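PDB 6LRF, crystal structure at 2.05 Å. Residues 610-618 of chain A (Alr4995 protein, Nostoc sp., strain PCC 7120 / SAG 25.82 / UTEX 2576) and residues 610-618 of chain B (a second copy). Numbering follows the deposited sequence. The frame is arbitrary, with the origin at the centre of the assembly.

Chain A (610-618) QMDLIKAQE
Chain B 610-618: QMDLIKAQE

How do the two copies meet? Each stretch runs through a short loop into a helix that begins at residue 613, and the loops cross at Asp A612 and Asp B612, whose CA atoms lie 4.7 Å apart in a single beta bridge. The register runs in opposite directions from this point: Met A611 lies beside Leu B613 and Leu A613 beside Met B611, with CA-CA separations of 5.2 Å in both pairs. Phi/psi is -94/-3 at Met A611, -98/104 at Asp A612 and -75/-22 at Leu A613, and chain B follows within about 7°.

Which polar groups are satisfied across the contact? Leu B613 N donates to Met A611 O at 2.8 Å, and Leu A613 N donates to Met B611 O at 3.0 Å. With N-H...O angles of 177° and 175°, both bonds are nearly linear, so an amide at the start of each helix, where no earlier helical carbonyl is available to it, finds its acceptor in the other copy. The arrangement brings Met A611 O within 3.2 Å of Met B611 O; these are two acceptors and form no bond with each other.

What satisfies the remaining amides at the helix starts? Asp A612 and Asp B612 are N-caps, with chi1 t (176° and 174°). Asp A612 OD1 accepts weakly from Ile A614 N at 3.1 Å and Lys A615 N at 3.3 Å. Asp B612 OD1 accepts from Ile B614 N at 3.0 Å, a weak bond bent to 127°, and from Lys B615 N at 3.3 Å, a straighter one at 167°. The Asp amides are served from behind: Asp A612 N donates to Gln A610 OE1 and Asp B612 N to Gln B610 OE1, each at 3.1 Å, with the glutamines at chi1 t, chi2 p. Helical bonding then takes over, with Ala A616 N to Asp A612 O and Ala B616 N to Asp B612 O both 2.9 Å.

What packs around this polar centre? Both selenomethionines adopt m, m, m. Met A611 CE reaches Leu B613 CB at 3.5 Å and Ile B614 CD1 at 3.8 Å; reciprocally, Met B611 CE lies 3.6 Å from Leu A613 CB and 4.0 Å from Ile A614 CD1. The leucines, chi1 m and chi2 t, meet through Leu A613 CD1 and Leu B613 CD1 at 3.4 Å, while both isoleucines are m, m. Together the stretches bury 492 Å². Gln A617 and Gln B617 (m, t) have their amide groups hydrogen-bonded elsewhere in the structure.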

# COMPACT_ATOMS: atom_id res chain seq x y z
N GLN A 610 15.61 -18.79 -22.51
CA GLN A 610 16.77 -18.16 -23.13
C GLN A 610 17.61 -17.46 -22.06
O GLN A 610 17.22 -16.41 -21.52
CB GLN A 610 16.32 -17.17 -24.22
CG GLN A 610 17.46 -16.45 -24.93
CD GLN A 610 18.43 -17.41 -25.62
OE1 GLN A 610 19.43 -17.82 -25.04
NE2 GLN A 610 18.13 -17.76 -26.88
N MSE A 611 18.76 -18.06 -21.76
CA MSE A 611 19.63 -17.58 -20.69
C MSE A 611 20.70 -16.62 -21.23
O MSE A 611 21.50 -16.09 -20.47
CB MSE A 611 20.29 -18.76 -19.95
CG MSE A 611 19.25 -19.71 -19.28
SE MSE A 611 18.14 -18.88 -17.90
CE MSE A 611 19.38 -18.86 -16.41
N ASP A 612 20.72 -16.43 -22.54
CA ASP A 612 21.58 -15.41 -23.14
C ASP A 612 20.68 -14.20 -23.36
O ASP A 612 19.87 -14.20 -24.28
CB ASP A 612 22.20 -15.91 -24.45
CG ASP A 612 23.02 -14.85 -25.18
OD1 ASP A 612 22.92 -13.64 -24.86
OD2 ASP A 612 23.76 -15.24 -26.10
N LEU A 613 20.82 -13.18 -22.52
CA LEU A 613 19.85 -12.08 -22.54
C LEU A 613 20.02 -11.12 -23.72
O LEU A 613 19.07 -10.43 -24.09
CB LEU A 613 19.91 -11.30 -21.23
CG LEU A 613 19.31 -12.10 -20.06
CD1 LEU A 613 19.64 -11.37 -18.80
CD2 LEU A 613 17.79 -12.28 -20.19
N ILE A 614 21.21 -11.09 -24.32
CA ILE A 614 21.38 -10.36 -25.58
C ILE A 614 20.44 -10.99 -26.62
O ILE A 614 19.67 -10.28 -27.30
CB ILE A 614 22.84 -10.39 -26.09
CG1 ILE A 614 23.79 -9.69 -25.10
CG2 ILE A 614 22.96 -9.78 -27.50
CD1 ILE A 614 23.54 -8.21 -24.91
N LYS A 615 20.48 -12.32 -26.71
CA LYS A 615 19.59 -13.05 -27.62
C LYS A 615 18.13 -12.87 -27.23
O LYS A 615 17.28 -12.67 -28.10
CB LYS A 615 19.93 -14.53 -27.63
CG LYS A 615 21.19 -14.87 -28.41
CD LYS A 615 21.51 -16.35 -28.28
CE LYS A 615 22.84 -16.70 -28.92
NZ LYS A 615 22.82 -16.45 -30.39
N ALA A 616 17.83 -12.92 -25.93
CA ALA A 616 16.44 -12.78 -25.47
C ALA A 616 15.85 -11.42 -25.86
O ALA A 616 14.69 -11.34 -26.28
CB ALA A 616 16.35 -12.99 -23.96
N GLN A 617 16.67 -10.36 -25.74
CA GLN A 617 16.23 -9.01 -26.08
C GLN A 617 15.95 -8.93 -27.56
O GLN A 617 14.97 -8.32 -27.98
CB GLN A 617 17.28 -7.96 -25.68
CG GLN A 617 17.40 -7.80 -24.17
CD GLN A 617 18.14 -6.54 -23.76
OE1 GLN A 617 18.82 -5.91 -24.57
NE2 GLN A 617 18.01 -6.17 -22.50
N GLU A 618 16.81 -9.57 -28.35
CA GLU A 618 16.63 -9.66 -29.81
C GLU A 618 15.34 -10.40 -30.19
O GLU A 618 14.60 -9.99 -31.09
CB GLU A 618 17.83 -10.35 -30.45
CG GLU A 618 17.85 -10.38 -31.97
CD GLU A 618 19.04 -11.14 -32.52
OE1 GLU A 618 19.98 -11.44 -31.73
OE2 GLU A 618 19.05 -11.45 -33.74
N GLN B 610 27.01 -9.28 -16.75
CA GLN B 610 27.00 -10.65 -17.22
C GLN B 610 25.62 -11.02 -17.81
O GLN B 610 24.65 -11.24 -17.08
CB GLN B 610 27.40 -11.59 -16.07
CG GLN B 610 27.41 -13.08 -16.43
CD GLN B 610 28.35 -13.40 -17.57
OE1 GLN B 610 27.97 -13.35 -18.75
NE2 GLN B 610 29.61 -13.70 -17.23
N MSE B 611 25.54 -11.07 -19.14
CA MSE B 611 24.29 -11.35 -19.84
C MSE B 611 24.06 -12.85 -20.06
O MSE B 611 23.01 -13.25 -20.54
CB MSE B 611 24.26 -10.62 -21.20
CG MSE B 611 24.39 -9.09 -21.10
SE MSE B 611 22.95 -8.23 -20.07
CE MSE B 611 21.57 -8.06 -21.43
N ASP B 612 25.06 -13.67 -19.74
CA ASP B 612 24.87 -15.12 -19.74
C ASP B 612 24.44 -15.51 -18.35
O ASP B 612 25.26 -15.57 -17.43
CB ASP B 612 26.15 -15.85 -20.17
CG ASP B 612 26.05 -17.40 -20.06
OD1 ASP B 612 25.16 -17.94 -19.36
OD2 ASP B 612 26.89 -18.08 -20.66
N LEU B 613 23.16 -15.81 -18.18
CA LEU B 613 22.67 -16.01 -16.82
C LEU B 613 23.06 -17.33 -16.16
O LEU B 613 22.95 -17.45 -14.94
CB LEU B 613 21.16 -15.84 -16.80
CG LEU B 613 20.73 -14.38 -16.97
CD1 LEU B 613 19.26 -14.39 -17.20
CD2 LEU B 613 21.08 -13.53 -15.72
N ILE B 614 23.50 -18.32 -16.92
CA ILE B 614 24.06 -19.52 -16.30
C ILE B 614 25.38 -19.15 -15.61
O ILE B 614 25.65 -19.53 -14.46
CB ILE B 614 24.30 -20.65 -17.34
CG1 ILE B 614 22.97 -21.09 -17.99
CG2 ILE B 614 25.07 -21.81 -16.68
CD1 ILE B 614 21.93 -21.64 -17.04
N LYS B 615 26.21 -18.37 -16.30
CA LYS B 615 27.45 -17.91 -15.69
C LYS B 615 27.19 -16.95 -14.55
O LYS B 615 27.92 -16.95 -13.54
CB LYS B 615 28.34 -17.25 -16.74
CG LYS B 615 28.87 -18.24 -17.75
CD LYS B 615 29.66 -17.51 -18.82
CE LYS B 615 30.19 -18.48 -19.86
NZ LYS B 615 30.95 -17.72 -20.88
N ALA B 616 26.16 -16.12 -14.68
CA ALA B 616 25.84 -15.19 -13.60
C ALA B 616 25.45 -15.94 -12.34
O ALA B 616 25.86 -15.57 -11.24
CB ALA B 616 24.71 -14.21 -14.01
N GLN B 617 24.66 -17.00 -12.47
CA GLN B 617 24.25 -17.74 -11.28
C GLN B 617 25.46 -18.42 -10.64
O GLN B 617 25.57 -18.51 -9.42
CB GLN B 617 23.17 -18.77 -11.62
CG GLN B 617 21.78 -18.15 -11.76
CD GLN B 617 20.70 -19.17 -12.10
OE1 GLN B 617 20.99 -20.33 -12.45
NE2 GLN B 617 19.44 -18.75 -12.00
N GLU B 618 26.36 -18.89 -11.48
CA GLU B 618 27.59 -19.51 -10.99
C GLU B 618 28.48 -18.51 -10.26
O GLU B 618 29.06 -18.83 -9.22
CB GLU B 618 28.35 -20.13 -12.16
CG GLU B 618 29.75 -20.59 -11.80
CD GLU B 618 30.63 -20.85 -13.01
OE1 GLU B 618 30.56 -20.07 -14.00
OE2 GLU B 618 31.41 -21.83 -12.97